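Side-chain contacts in membrane-anchored mycosin mycp1 (Mycobacterium thermoresistibile, PDB 4HVL), which probably cleaves proteins as a subtilisin-like serine protease and is an essential component of the type VII (ESX-1) secretion system of mycobacteria: residues 112-115 and 116-119; 45-49 and 50-54; 323-326 and 327-331; 165-168 and 169-173; 245-248 and 249-252. All coordinates share one frame; numbering follows the deposited sequence.

Five local contacts, each within one unbroken run of residues, illustrate how a subtilisin-like fold ends its helices and turns its loops. From the N terminus, interaction 2 closes the tight step between helix 45-50 and helix 52-55. Interaction 1 then bends the loop between helix 102-110 and strand 127-132. Interaction 4 finishes helix 154-171 beside a bound zinc ion, interaction 5 turns the chain after strand 244-247 on its way to strand 256-261, and interaction 3 ends helix 311-328. They follow in series, and none nests within or crosses another. Helix 154-171 packs on strands 127-132 and 176-179 of the parallel sheet, and helix 311-328 lies beside helices 334-343 and 363-368.

Interaction 1 (112-115 and 116-119)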
loop_
_atom_site.group_PDB
_atom_site.type_symbol
_atom_site.label_atom_id
_atom_site.label_comp_id
_atom_site.label_asym_id
_atom_site.label_seq_id
_atom_site.Cartn_x
_atom_site.Cartn_y
_atom_site.Cartn_z
ATOM N N ARG A 112 -1.295 17.144 6.041
ATOM C CA ARG A 112 -0.762 18.362 6.638
ATOM C C ARG A 112 -1.064 18.482 8.133
ATOM O O ARG A 112 -2.025 17.905 8.637
ATOM C CB ARG A 112 -1.310 19.589 5.898
ATOM C CG ARG A 112 -0.517 19.953 4.657
ATOM C CD ARG A 112 -0.600 18.882 3.598
ATOM N NE ARG A 112 -0.127 19.399 2.326
ATOM C CZ ARG A 112 0.363 18.669 1.336
ATOM N NH1 ARG A 112 0.423 17.340 1.411
ATOM N NH2 ARG A 112 0.760 19.292 0.228
ATOM N N GLY A 113 -0.251 19.271 8.829
ATOM C CA GLY A 113 -0.453 19.529 10.262
ATOM C C GLY A 113 -1.560 20.544 10.512
ATOM O O GLY A 113 -2.074 21.166 9.575
ATOM N N ALA A 114 -1.951 20.669 11.777
ATOM C CA ALA A 114 -2.892 21.679 12.233
ATOM C C ALA A 114 -2.566 22.015 13.687
ATOM O O ALA A 114 -2.134 21.144 14.433
ATOM C CB ALA A 114 -4.303 21.145 12.161
ATOM N N PRO A 115 -2.794 23.274 14.105
ATOM C CA PRO A 115 -2.502 23.628 15.487
ATOM C C PRO A 115 -3.470 23.006 16.517
ATOM O O PRO A 115 -3.185 23.038 17.715
ATOM C CB PRO A 115 -2.600 25.170 15.486
ATOM C CG PRO A 115 -3.550 25.475 14.390
ATOM C CD PRO A 115 -3.412 24.386 13.359
ATOM N N THR A 116 -4.586 22.442 16.055
ATOM C CA THR A 116 -5.594 21.897 16.935
ATOM C C THR A 116 -5.456 20.407 17.207
ATOM O O THR A 116 -6.240 19.886 17.971
ATOM C CB THR A 116 -7.002 22.101 16.338
ATOM O OG1 THR A 116 -7.008 21.628 14.989
ATOM C CG2 THR A 116 -7.408 23.580 16.386
ATOM N N ASP A 117 -4.536 19.703 16.554
ATOM C CA ASP A 117 -4.301 18.296 16.891
ATOM C C ASP A 117 -2.842 17.912 16.688
ATOM O O ASP A 117 -2.059 18.699 16.157
ATOM C CB ASP A 117 -5.268 17.336 16.145
ATOM C CG ASP A 117 -5.067 17.310 14.621
ATOM O OD1 ASP A 117 -3.985 16.904 14.122
ATOM O OD2 ASP A 117 -6.022 17.690 13.902
ATOM N N GLY A 118 -2.487 16.698 17.114
ATOM C CA GLY A 118 -1.106 16.216 17.034
ATOM C C GLY A 118 -0.795 15.375 15.809
ATOM O O GLY A 118 0.277 14.789 15.728
ATOM N N PHE A 119 -1.711 15.314 14.848
ATOM C CA PHE A 119 -1.495 14.494 13.663
ATOM C C PHE A 119 -0.773 15.202 12.526
ATOM O O PHE A 119 -1.101 16.338 12.173
ATOM C CB PHE A 119 -2.803 13.986 13.095
ATOM C CG PHE A 119 -2.597 13.116 11.912
ATOM C CD1 PHE A 119 -2.555 13.669 10.621
ATOM C CD2 PHE A 119 -2.344 11.761 12.067
ATOM C CE1 PHE A 119 -2.298 12.865 9.532
ATOM C CE2 PHE A 119 -2.115 10.965 10.961
ATOM C CZ PHE A 119 -2.095 11.519 9.703
HETATM O O HOH W 1 -0.866 18.667 13.612
#
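One water molecule sits where Ala114, Asp117 and Phe119 converge, and three backbone groups grip it. Ala114 N donates to the water at 2.9 Å. The water lies 2.8 Å from Asp117 O and 2.7 Å from Phe119 O as a donor, although other acceptors nearby compete for its two protons. It thus bridges the two sides of a bend that has no direct hydrogen bond between its segments. The bend is a type I beta turn from Ala114 to Asp117, overlapped by an Asx turn that starts at its last residue: Asp117 OD1 accepts a hydrogen bond from Phe119 N at 2.9 Å, with an N-H...O angle of 149°. The anti lone pair of OD1 is used, away from OD2, and OD2 makes a salt bridge to Arg78 NH1, so both carboxylate oxygens are engaged. Thr116 has OG1 between its backbone N and its carbonyl carbon (chi1 51°), which brings OG1 to 3.9 Å from Ala114 CB. Asp117 OD2 comes to 4.2 Å from the same methyl, which therefore meets two polar side chains. The loop runs from helix 102-110 to strand 127-132. Its start is held to Arg78, which precedes strand 82-86, through Arg112 O, and residues 118-119 lie against the chain leading to helix 45-50, with Gly118 bonded to the backbone of Phe40 and Phe119 packed on Pro44.

Interaction 2 (45-49 and 50-54)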
loop_
_atom_site.group_PDB
_atom_site.type_symbol
_atom_site.label_atom_id
_atom_site.label_comp_id
_atom_site.label_asym_id
_atom_site.label_seq_id
_atom_site.Cartn_x
_atom_site.Cartn_y
_atom_site.Cartn_z
ATOM N N TRP A 45 0.537 6.958 18.308
ATOM C CA TRP A 45 1.662 6.118 18.755
ATOM C C TRP A 45 2.651 5.889 17.599
ATOM O O TRP A 45 3.855 5.827 17.815
ATOM C CB TRP A 45 1.179 4.775 19.330
ATOM C CG TRP A 45 0.728 3.770 18.309
ATOM C CD1 TRP A 45 -0.541 3.574 17.866
ATOM C CD2 TRP A 45 1.549 2.807 17.617
ATOM N NE1 TRP A 45 -0.567 2.561 16.944
ATOM C CE2 TRP A 45 0.699 2.067 16.774
ATOM C CE3 TRP A 45 2.919 2.497 17.637
ATOM C CZ2 TRP A 45 1.162 1.030 15.958
ATOM C CZ3 TRP A 45 3.381 1.478 16.802
ATOM C CH2 TRP A 45 2.501 0.755 15.981
ATOM N N ALA A 46 2.132 5.811 16.379
ATOM C CA ALA A 46 2.965 5.553 15.215
ATOM C C ALA A 46 3.915 6.701 14.892
ATOM O O ALA A 46 5.052 6.469 14.468
ATOM C CB ALA A 46 2.100 5.231 14.006
ATOM N N SER A 47 3.451 7.925 15.098
ATOM C CA SER A 47 4.270 9.114 14.914
ATOM C C SER A 47 5.410 9.161 15.941
ATOM O O SER A 47 6.551 9.454 15.596
ATOM C CB SER A 47 3.409 10.375 15.035
ATOM O OG SER A 47 2.357 10.335 14.069
ATOM N N ASP A 48 5.091 8.869 17.195
ATOM C CA ASP A 48 6.116 8.793 18.230
ATOM C C ASP A 48 7.111 7.660 17.965
ATOM O O ASP A 48 8.311 7.855 18.054
ATOM C CB ASP A 48 5.471 8.633 19.610
ATOM C CG ASP A 48 5.087 9.968 20.238
ATOM O OD1 ASP A 48 5.418 11.034 19.667
ATOM O OD2 ASP A 48 4.452 9.950 21.308
ATOM N N TYR A 49 6.599 6.486 17.619
ATOM C CA TYR A 49 7.426 5.316 17.339
ATOM C C TYR A 49 8.420 5.534 16.181
ATOM O O TYR A 49 9.562 5.111 16.258
ATOM C CB TYR A 49 6.505 4.144 17.013
ATOM C CG TYR A 49 7.154 2.790 16.983
ATOM C CD1 TYR A 49 7.275 2.022 18.142
ATOM C CD2 TYR A 49 7.613 2.252 15.786
ATOM C CE1 TYR A 49 7.859 0.763 18.109
ATOM C CE2 TYR A 49 8.189 0.999 15.741
ATOM C CZ TYR A 49 8.312 0.258 16.895
ATOM O OH TYR A 49 8.887 -0.989 16.817
ATOM N N LEU A 50 7.962 6.200 15.122
ATOM C CA LEU A 50 8.765 6.415 13.915
ATOM C C LEU A 50 9.558 7.725 13.973
ATOM O O LEU A 50 10.326 8.036 13.062
ATOM C CB LEU A 50 7.865 6.392 12.675
ATOM C CG LEU A 50 7.182 5.064 12.319
ATOM C CD1 LEU A 50 6.197 5.259 11.176
ATOM C CD2 LEU A 50 8.213 4.010 11.950
ATOM N N ARG A 51 9.349 8.483 15.039
ATOM C CA ARG A 51 10.083 9.736 15.317
ATOM C C ARG A 51 9.889 10.754 14.199
ATOM O O ARG A 51 10.846 11.362 13.734
ATOM C CB ARG A 51 11.575 9.468 15.556
ATOM C CG ARG A 51 11.849 8.393 16.589
ATOM C CD ARG A 51 13.231 8.493 17.217
ATOM N NE ARG A 51 14.352 8.129 16.335
ATOM C CZ ARG A 51 14.798 6.886 16.096
ATOM N NH1 ARG A 51 14.204 5.826 16.649
ATOM N NH2 ARG A 51 15.852 6.689 15.289
ATOM N N LEU A 52 8.639 10.930 13.779
ATOM C CA LEU A 52 8.315 11.784 12.634
ATOM C C LEU A 52 8.742 13.237 12.846
ATOM O O LEU A 52 9.291 13.879 11.938
ATOM C CB LEU A 52 6.820 11.702 12.287
ATOM C CG LEU A 52 6.282 10.364 11.746
ATOM C CD1 LEU A 52 4.855 10.522 11.256
ATOM C CD2 LEU A 52 7.152 9.788 10.636
ATOM N N THR A 53 8.504 13.734 14.056
ATOM C CA THR A 53 8.935 15.062 14.458
ATOM C C THR A 53 10.427 15.271 14.172
ATOM O O THR A 53 10.814 16.270 13.579
ATOM C CB THR A 53 8.664 15.289 15.965
ATOM O OG1 THR A 53 7.264 15.141 16.227
ATOM C CG2 THR A 53 9.075 16.649 16.371
ATOM N N GLU A 54 11.259 14.330 14.581
ATOM C CA GLU A 54 12.694 14.431 14.328
ATOM C C GLU A 54 12.988 14.307 12.825
ATOM O O GLU A 54 13.772 15.085 12.268
ATOM C CB GLU A 54 13.431 13.346 15.103
ATOM C CG GLU A 54 14.950 13.415 15.060
ATOM C CD GLU A 54 15.524 14.643 15.746
ATOM O OE1 GLU A 54 14.790 15.300 16.516
ATOM O OE2 GLU A 54 16.716 14.959 15.511
HETATM O O HOH W 2 6.723 12.386 16.176
#
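In both Ser47 and Leu52 the first torsion sets the outer atom, OG of Ser47 (chi1 -58°) and CG of Leu52, beside the residue's own backbone N. The two side chains consequently meet at one flank of the step between helices, Leu52 CD1 lying 3.8 Å from Ser47 OG and also close to the Ser47 CA. The backbone does the joining. Leu52 N donates to Ser47 O at 3.1 Å, nearly straight at 170° and in the carbonyl plane. Arg51 N reaches Asp48 O at 3.2 Å from above its carbonyl plane, a far less favourable approach. Ser47 O has a further visitor, a water that donates to it weakly and accepts from Thr53 N at 3.1 Å, so the first turn of the second helix is linked to the last turn of the first. Leu50 CB and CG each lie 3.3 Å from Ala46 O, and Leu50 CD2 lies 4.3 Å from Tyr49 CD2. Farther out, Leu50 and Ala46 pack on Pro282 and on Tyr317 of helix 311-328, while Arg51 forms a salt bridge with Asp362. Arg51 ends one helix and occupies the N-cap position of the next. With its positive phi of 60°, the bonds Leu52 N to Ser47 O and Arg51 N to Asp48 O make a Schellman motif, used here to join helices 45-50 and 52-55 almost without a linker.

Interaction 3 (323-326 and 327-331); sequences ALIR and QRYPD
Ile325 and Tyr329 make the last i to i+4 bond at the C-terminal end of helix 311-328, the helix whose first turn, in this subtilisin-like fold, carries Ser312 of the predicted charge relay. Tyr329 N donates to Ile325 O at 2.7 Å, nearly along the C=O axis, preceded by Arg328 N to Leu324 O and Gln327 N to Ala323 O, both at 3.1 Å. Tyr329 is the first residue to leave helical backbone angles. Its CG stands beside its own N (chi1 -55°), which sends the ring out across the helix end, with CD2 4.4 Å from Ile325 CG2. The same ring carries Arg328 CG on one face, 3.8 Å above the plane and offset toward the rim. Farther out, the long side chains tie the helix end to its surroundings: Arg326 NH1 binds the carbonyls of Asn208 and Gln175, Gln327 OE1 accepts from Thr60 N, and Tyr329 OH pairs with Leu367 O at helix 363-368. Arg326 NE has a different partner, donating at 2.9 Å to a water lying in the plane of the guanidinium at its edge, and that water donates in turn to Tyr329 O at 3.0 Å. The chain then runs into a proline whose nitrogen has no hydrogen to prolong the helix; instead Pro330 CA makes a C-H...O contact of 3.1 Å with Arg326 O.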
loop_
_atom_site.group_PDB
_atom_site.type_symbol
_atom_site.label_atom_id
_atom_site.label_comp_id
_atom_site.label_asym_id
_atom_site.label_seq_id
_atom_site.Cartn_x
_atom_site.Cartn_y
_atom_site.Cartn_z
ATOM N N ALA A 323 9.389 9.200 0.052
ATOM C CA ALA A 323 9.255 10.595 -0.349
ATOM C C ALA A 323 10.246 11.510 0.382
ATOM O O ALA A 323 10.838 12.415 -0.202
ATOM C CB ALA A 323 7.827 11.065 -0.109
ATOM N N LEU A 324 10.395 11.305 1.679
ATOM C CA LEU A 324 11.362 12.068 2.453
ATOM C C LEU A 324 12.790 11.833 1.913
ATOM O O LEU A 324 13.569 12.778 1.752
ATOM C CB LEU A 324 11.296 11.646 3.930
ATOM C CG LEU A 324 10.013 11.922 4.715
ATOM C CD1 LEU A 324 10.224 11.629 6.192
ATOM C CD2 LEU A 324 9.592 13.365 4.526
ATOM N N ILE A 325 13.113 10.561 1.650
ATOM C CA ILE A 325 14.417 10.155 1.141
ATOM C C ILE A 325 14.717 10.798 -0.213
ATOM O O ILE A 325 15.806 11.377 -0.401
ATOM C CB ILE A 325 14.554 8.614 1.087
ATOM C CG1 ILE A 325 14.702 8.046 2.513
ATOM C CG2 ILE A 325 15.768 8.204 0.275
ATOM C CD1 ILE A 325 14.402 6.561 2.658
ATOM N N ARG A 326 13.747 10.760 -1.123
ATOM C CA ARG A 326 13.955 11.257 -2.475
ATOM C C ARG A 326 14.112 12.780 -2.472
ATOM O O ARG A 326 14.893 13.320 -3.279
ATOM C CB ARG A 326 12.845 10.805 -3.421
ATOM C CG ARG A 326 12.722 9.294 -3.544
ATOM C CD ARG A 326 12.171 8.886 -4.910
ATOM N NE ARG A 326 13.228 8.887 -5.917
ATOM C CZ ARG A 326 13.085 8.422 -7.159
ATOM N NH1 ARG A 326 11.902 7.942 -7.569
ATOM N NH2 ARG A 326 14.127 8.442 -8.002
ATOM N N GLN A 327 13.424 13.478 -1.559
ATOM C CA GLN A 327 13.669 14.914 -1.419
ATOM C C GLN A 327 15.106 15.180 -0.952
ATOM O O GLN A 327 15.807 16.009 -1.524
ATOM C CB GLN A 327 12.698 15.614 -0.451
ATOM C CG GLN A 327 13.030 17.107 -0.316
ATOM C CD GLN A 327 12.342 17.823 0.842
ATOM O OE1 GLN A 327 11.724 17.210 1.705
ATOM N NE2 GLN A 327 12.474 19.148 0.866
ATOM N N ARG A 328 15.531 14.495 0.103
ATOM C CA ARG A 328 16.809 14.804 0.717
ATOM C C ARG A 328 17.968 14.333 -0.154
ATOM O O ARG A 328 19.024 14.957 -0.160
ATOM C CB ARG A 328 16.914 14.166 2.090
ATOM C CG ARG A 328 18.102 14.672 2.872
ATOM C CD ARG A 328 18.027 14.141 4.285
ATOM N NE ARG A 328 19.216 14.532 5.019
ATOM C CZ ARG A 328 19.430 15.741 5.503
ATOM N NH1 ARG A 328 18.534 16.712 5.365
ATOM N NH2 ARG A 328 20.549 15.970 6.140
ATOM N N TYR A 329 17.753 13.239 -0.876
ATOM C CA TYR A 329 18.754 12.649 -1.743
ATOM C C TYR A 329 18.163 12.419 -3.143
ATOM O O TYR A 329 17.860 11.281 -3.513
ATOM C CB TYR A 329 19.228 11.330 -1.140
ATOM C CG TYR A 329 19.744 11.459 0.290
ATOM C CD1 TYR A 329 20.964 12.099 0.563
ATOM C CD2 TYR A 329 19.016 10.956 1.369
ATOM C CE1 TYR A 329 21.431 12.225 1.867
ATOM C CE2 TYR A 329 19.483 11.080 2.681
ATOM C CZ TYR A 329 20.687 11.705 2.915
ATOM O OH TYR A 329 21.165 11.824 4.205
ATOM N N PRO A 330 17.992 13.502 -3.930
ATOM C CA PRO A 330 17.300 13.354 -5.216
ATOM C C PRO A 330 18.090 12.558 -6.277
ATOM O O PRO A 330 17.513 12.156 -7.273
ATOM C CB PRO A 330 17.038 14.813 -5.658
ATOM C CG PRO A 330 18.057 15.629 -4.931
ATOM C CD PRO A 330 18.383 14.897 -3.653
ATOM N N ASP A 331 19.390 12.335 -6.059
ATOM C CA ASP A 331 20.203 11.549 -6.985
ATOM C C ASP A 331 19.975 10.047 -6.854
ATOM O O ASP A 331 20.425 9.303 -7.709
ATOM C CB ASP A 331 21.712 11.842 -6.849
ATOM C CG ASP A 331 22.251 11.591 -5.448
ATOM O OD1 ASP A 331 21.481 11.605 -4.460
ATOM O OD2 ASP A 331 23.476 11.423 -5.309
HETATM O O HOH W 3 15.846 9.902 -5.213
#

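Interaction 4 (165-168 and 169-173). With ZN (zinc ion), chain C.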
loop_
_atom_site.group_PDB
_atom_site.type_symbol
_atom_site.label_atom_id
_atom_site.label_comp_id
_atom_site.label_asym_id
_atom_site.label_seq_id
_atom_site.Cartn_x
_atom_site.Cartn_y
_atom_site.Cartn_z
ATOM N N ALA A 165 -3.474 0.658 -13.961
ATOM C CA ALA A 165 -3.365 1.736 -12.994
ATOM C C ALA A 165 -1.904 2.059 -12.666
ATOM O O ALA A 165 -1.564 3.225 -12.415
ATOM C CB ALA A 165 -4.140 1.398 -11.712
ATOM N N ILE A 166 -1.048 1.045 -12.663
ATOM C CA ILE A 166 0.373 1.254 -12.384
ATOM C C ILE A 166 1.001 1.995 -13.573
ATOM O O ILE A 166 1.744 2.963 -13.369
ATOM C CB ILE A 166 1.099 -0.081 -12.074
ATOM C CG1 ILE A 166 0.593 -0.666 -10.751
ATOM C CG2 ILE A 166 2.592 0.121 -11.959
ATOM C CD1 ILE A 166 0.861 -2.150 -10.572
ATOM N N VAL A 167 0.663 1.576 -14.806
ATOM C CA VAL A 167 1.133 2.285 -16.010
ATOM C C VAL A 167 0.701 3.755 -15.944
ATOM O O VAL A 167 1.527 4.689 -16.086
ATOM C CB VAL A 167 0.641 1.614 -17.328
ATOM C CG1 VAL A 167 0.952 2.470 -18.545
ATOM C CG2 VAL A 167 1.312 0.256 -17.510
ATOM N N HIS A 168 -0.597 3.962 -15.734
ATOM C CA HIS A 168 -1.150 5.297 -15.648
ATOM C C HIS A 168 -0.495 6.137 -14.515
ATOM O O HIS A 168 -0.125 7.294 -14.736
ATOM C CB HIS A 168 -2.656 5.199 -15.491
ATOM C CG HIS A 168 -3.352 6.511 -15.322
ATOM N ND1 HIS A 168 -3.552 7.391 -16.357
ATOM C CD2 HIS A 168 -3.939 7.069 -14.239
ATOM C CE1 HIS A 168 -4.220 8.448 -15.921
ATOM N NE2 HIS A 168 -4.469 8.274 -14.634
ATOM N N ALA A 169 -0.321 5.544 -13.326
ATOM C CA ALA A 169 0.337 6.237 -12.215
ATOM C C ALA A 169 1.715 6.741 -12.611
ATOM O O ALA A 169 2.099 7.875 -12.302
ATOM C CB ALA A 169 0.422 5.339 -10.991
ATOM N N ALA A 170 2.478 5.870 -13.258
ATOM C CA ALA A 170 3.831 6.201 -13.729
ATOM C C ALA A 170 3.790 7.349 -14.731
ATOM O O ALA A 170 4.582 8.295 -14.638
ATOM C CB ALA A 170 4.469 4.982 -14.356
ATOM N N ASN A 171 2.837 7.272 -15.669
ATOM C CA ASN A 171 2.644 8.327 -16.672
ATOM C C ASN A 171 2.267 9.698 -16.101
ATOM O O ASN A 171 2.549 10.734 -16.717
ATOM C CB ASN A 171 1.630 7.882 -17.739
ATOM C CG ASN A 171 2.194 6.790 -18.658
ATOM O OD1 ASN A 171 3.389 6.514 -18.647
ATOM N ND2 ASN A 171 1.329 6.177 -19.472
ATOM N N LEU A 172 1.618 9.689 -14.937
ATOM C CA LEU A 172 1.280 10.921 -14.200
ATOM C C LEU A 172 2.510 11.619 -13.638
ATOM O O LEU A 172 2.424 12.778 -13.272
ATOM C CB LEU A 172 0.296 10.617 -13.060
ATOM C CG LEU A 172 -1.111 10.232 -13.555
ATOM C CD1 LEU A 172 -1.959 9.659 -12.431
ATOM C CD2 LEU A 172 -1.806 11.435 -14.203
ATOM N N GLY A 173 3.644 10.929 -13.564
ATOM C CA GLY A 173 4.904 11.550 -13.125
ATOM C C GLY A 173 5.194 11.398 -11.633
ATOM O O GLY A 173 5.979 12.146 -11.068
HETATM ZN ZN ZN C . -2.976 7.413 -18.415
#
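A zinc site is built onto the last turns of helix 154-171, where His168 supplies a ligand and Leu172, one turn on, packs against its ring. His168 CG is anti to the backbone N (chi1 177°), which swings the imidazole out from the helix and presents ND1 to the zinc ion at 2.1 Å; Asp15 is another ligand. Leu172 covers one face of that ring. Its CG stands 4.2 Å from the ring centroid and 19° off the normal, a CH-pi contact offset toward the rim, and its CD1 reaches 3.6 Å from NE2. The ring is thus buttressed by a leucine on one side while the metal holds its nitrogen, and NE2 makes a weak hydrogen bond to Gly84 O. Asn171 belongs to the second shell: its ND2 donates to Asp15 OD2 and its OD1 is bonded to Tyr202 OH, so the amide is held from both ends and is well placed to orient the Asp15 carboxylate. Val167 runs alongside Asn171, pointing the same way, with CG1 3.8 Å from ND2. Regular helical bonding underlies these contacts, including Asn171 N to Val167 O at 2.9 Å and Leu172 N to His168 O at 3.0 Å. The helix closes in a Schellman motif at Gly173, whose backbone angles (phi 94°) would press a CB against the carbonyl O of Leu172, so glycine fits; there Gly173 N donates to Ala170 O at 3.0 Å.

Interaction 5 (245-248 and 249-252)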
loop_
_atom_site.group_PDB
_atom_site.type_symbol
_atom_site.label_atom_id
_atom_site.label_comp_id
_atom_site.label_asym_id
_atom_site.label_seq_id
_atom_site.Cartn_x
_atom_site.Cartn_y
_atom_site.Cartn_z
ATOM N N ILE A 245 -0.357 -16.715 -3.176
ATOM C CA ILE A 245 0.312 -15.624 -3.863
ATOM C C ILE A 245 -0.415 -14.328 -3.485
ATOM O O ILE A 245 -1.654 -14.288 -3.494
ATOM C CB ILE A 245 0.263 -15.823 -5.399
ATOM C CG1 ILE A 245 0.975 -17.126 -5.800
ATOM C CG2 ILE A 245 0.822 -14.614 -6.151
ATOM C CD1 ILE A 245 2.397 -17.237 -5.276
ATOM N N VAL A 246 0.346 -13.306 -3.107
ATOM C CA VAL A 246 -0.160 -11.938 -2.938
ATOM C C VAL A 246 0.494 -11.061 -4.005
ATOM O O VAL A 246 1.739 -11.014 -4.116
ATOM C CB VAL A 246 0.162 -11.378 -1.531
ATOM C CG1 VAL A 246 -0.479 -10.009 -1.340
ATOM C CG2 VAL A 246 -0.323 -12.341 -0.443
ATOM N N SER A 247 -0.326 -10.384 -4.800
ATOM C CA SER A 247 0.178 -9.550 -5.904
ATOM C C SER A 247 -0.327 -8.115 -5.756
ATOM O O SER A 247 -1.490 -7.911 -5.449
ATOM C CB SER A 247 -0.285 -10.090 -7.263
ATOM O OG SER A 247 0.305 -9.373 -8.349
ATOM N N PRO A 248 0.528 -7.123 -6.044
ATOM C CA PRO A 248 1.867 -7.209 -6.642
ATOM C C PRO A 248 2.988 -7.402 -5.603
ATOM O O PRO A 248 4.172 -7.294 -5.935
ATOM C CB PRO A 248 2.005 -5.859 -7.330
ATOM C CG PRO A 248 1.291 -4.944 -6.394
ATOM C CD PRO A 248 0.096 -5.722 -5.910
ATOM N N ALA A 249 2.609 -7.704 -4.361
ATOM C CA ALA A 249 3.594 -7.926 -3.270
ATOM C C ALA A 249 4.762 -8.829 -3.674
ATOM O O ALA A 249 5.911 -8.593 -3.255
ATOM C CB ALA A 249 2.896 -8.516 -2.044
ATOM N N TRP A 250 4.444 -9.870 -4.452
ATOM C CA TRP A 250 5.384 -10.903 -4.825
ATOM C C TRP A 250 6.384 -10.539 -5.888
ATOM O O TRP A 250 7.228 -11.360 -6.205
ATOM C CB TRP A 250 4.654 -12.205 -5.199
ATOM C CG TRP A 250 4.018 -12.308 -6.573
ATOM C CD1 TRP A 250 3.351 -11.331 -7.255
ATOM C CD2 TRP A 250 3.970 -13.470 -7.406
ATOM N NE1 TRP A 250 2.904 -11.803 -8.448
ATOM C CE2 TRP A 250 3.270 -13.112 -8.578
ATOM C CE3 TRP A 250 4.477 -14.771 -7.286
ATOM C CZ2 TRP A 250 3.048 -14.009 -9.631
ATOM C CZ3 TRP A 250 4.259 -15.676 -8.326
ATOM C CH2 TRP A 250 3.543 -15.296 -9.485
ATOM N N TYR A 251 6.297 -9.332 -6.441
ATOM C CA TYR A 251 7.275 -8.847 -7.412
ATOM C C TYR A 251 8.534 -8.281 -6.746
ATOM O O TYR A 251 9.388 -7.746 -7.424
ATOM C CB TYR A 251 6.637 -7.803 -8.365
ATOM C CG TYR A 251 5.679 -8.442 -9.350
ATOM C CD1 TYR A 251 6.156 -9.233 -10.386
ATOM C CD2 TYR A 251 4.304 -8.304 -9.219
ATOM C CE1 TYR A 251 5.293 -9.846 -11.276
ATOM C CE2 TYR A 251 3.437 -8.919 -10.100
ATOM C CZ TYR A 251 3.940 -9.686 -11.131
ATOM O OH TYR A 251 3.096 -10.311 -12.028
ATOM N N SER A 252 8.673 -8.432 -5.431
ATOM C CA SER A 252 9.907 -8.016 -4.747
ATOM C C SER A 252 11.129 -8.671 -5.403
ATOM O O SER A 252 11.102 -9.846 -5.661
ATOM C CB SER A 252 9.844 -8.411 -3.268
ATOM O OG SER A 252 10.882 -7.772 -2.542
#
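Val246 and Trp250 share the first of two backbone bonds that turn the chain after strand 244-247. Trp250 N donates to Val246 O at 3.0 Å, in the carbonyl plane, although the bond is bent to 133°. Tyr251 N then gives a nearly straight bond, 169°, to Pro248 O at 3.0 Å, rising above that carbonyl's plane. A cis peptide precedes Pro248, and a short 3-10 segment follows it. Ser247 OG and Tyr251 OH both bond to Glu193 OE1; the backbone Ala249 O is bonded to Thr257 OG1 of strand 256-261. Apolar contacts accompany these bonds. Ile245 CG2 sits over the six-membered ring of Trp250, 3.7 Å from its centroid, in a CH-pi contact. Trp250 CG lies between its own N and carbonyl carbon (chi1 79°), which sets one indole face against Ile245, while CD1 stands 3.6 Å above the Tyr251 ring plane, offset toward its rim. Pro248 CB lies 3.9 Å from Tyr251 CD2. Two buried residues, Ser247 and Tyr251, place hydroxyls at one carboxylate oxygen, which is consistent with a charged Glu193 whose negative charge they would stabilise.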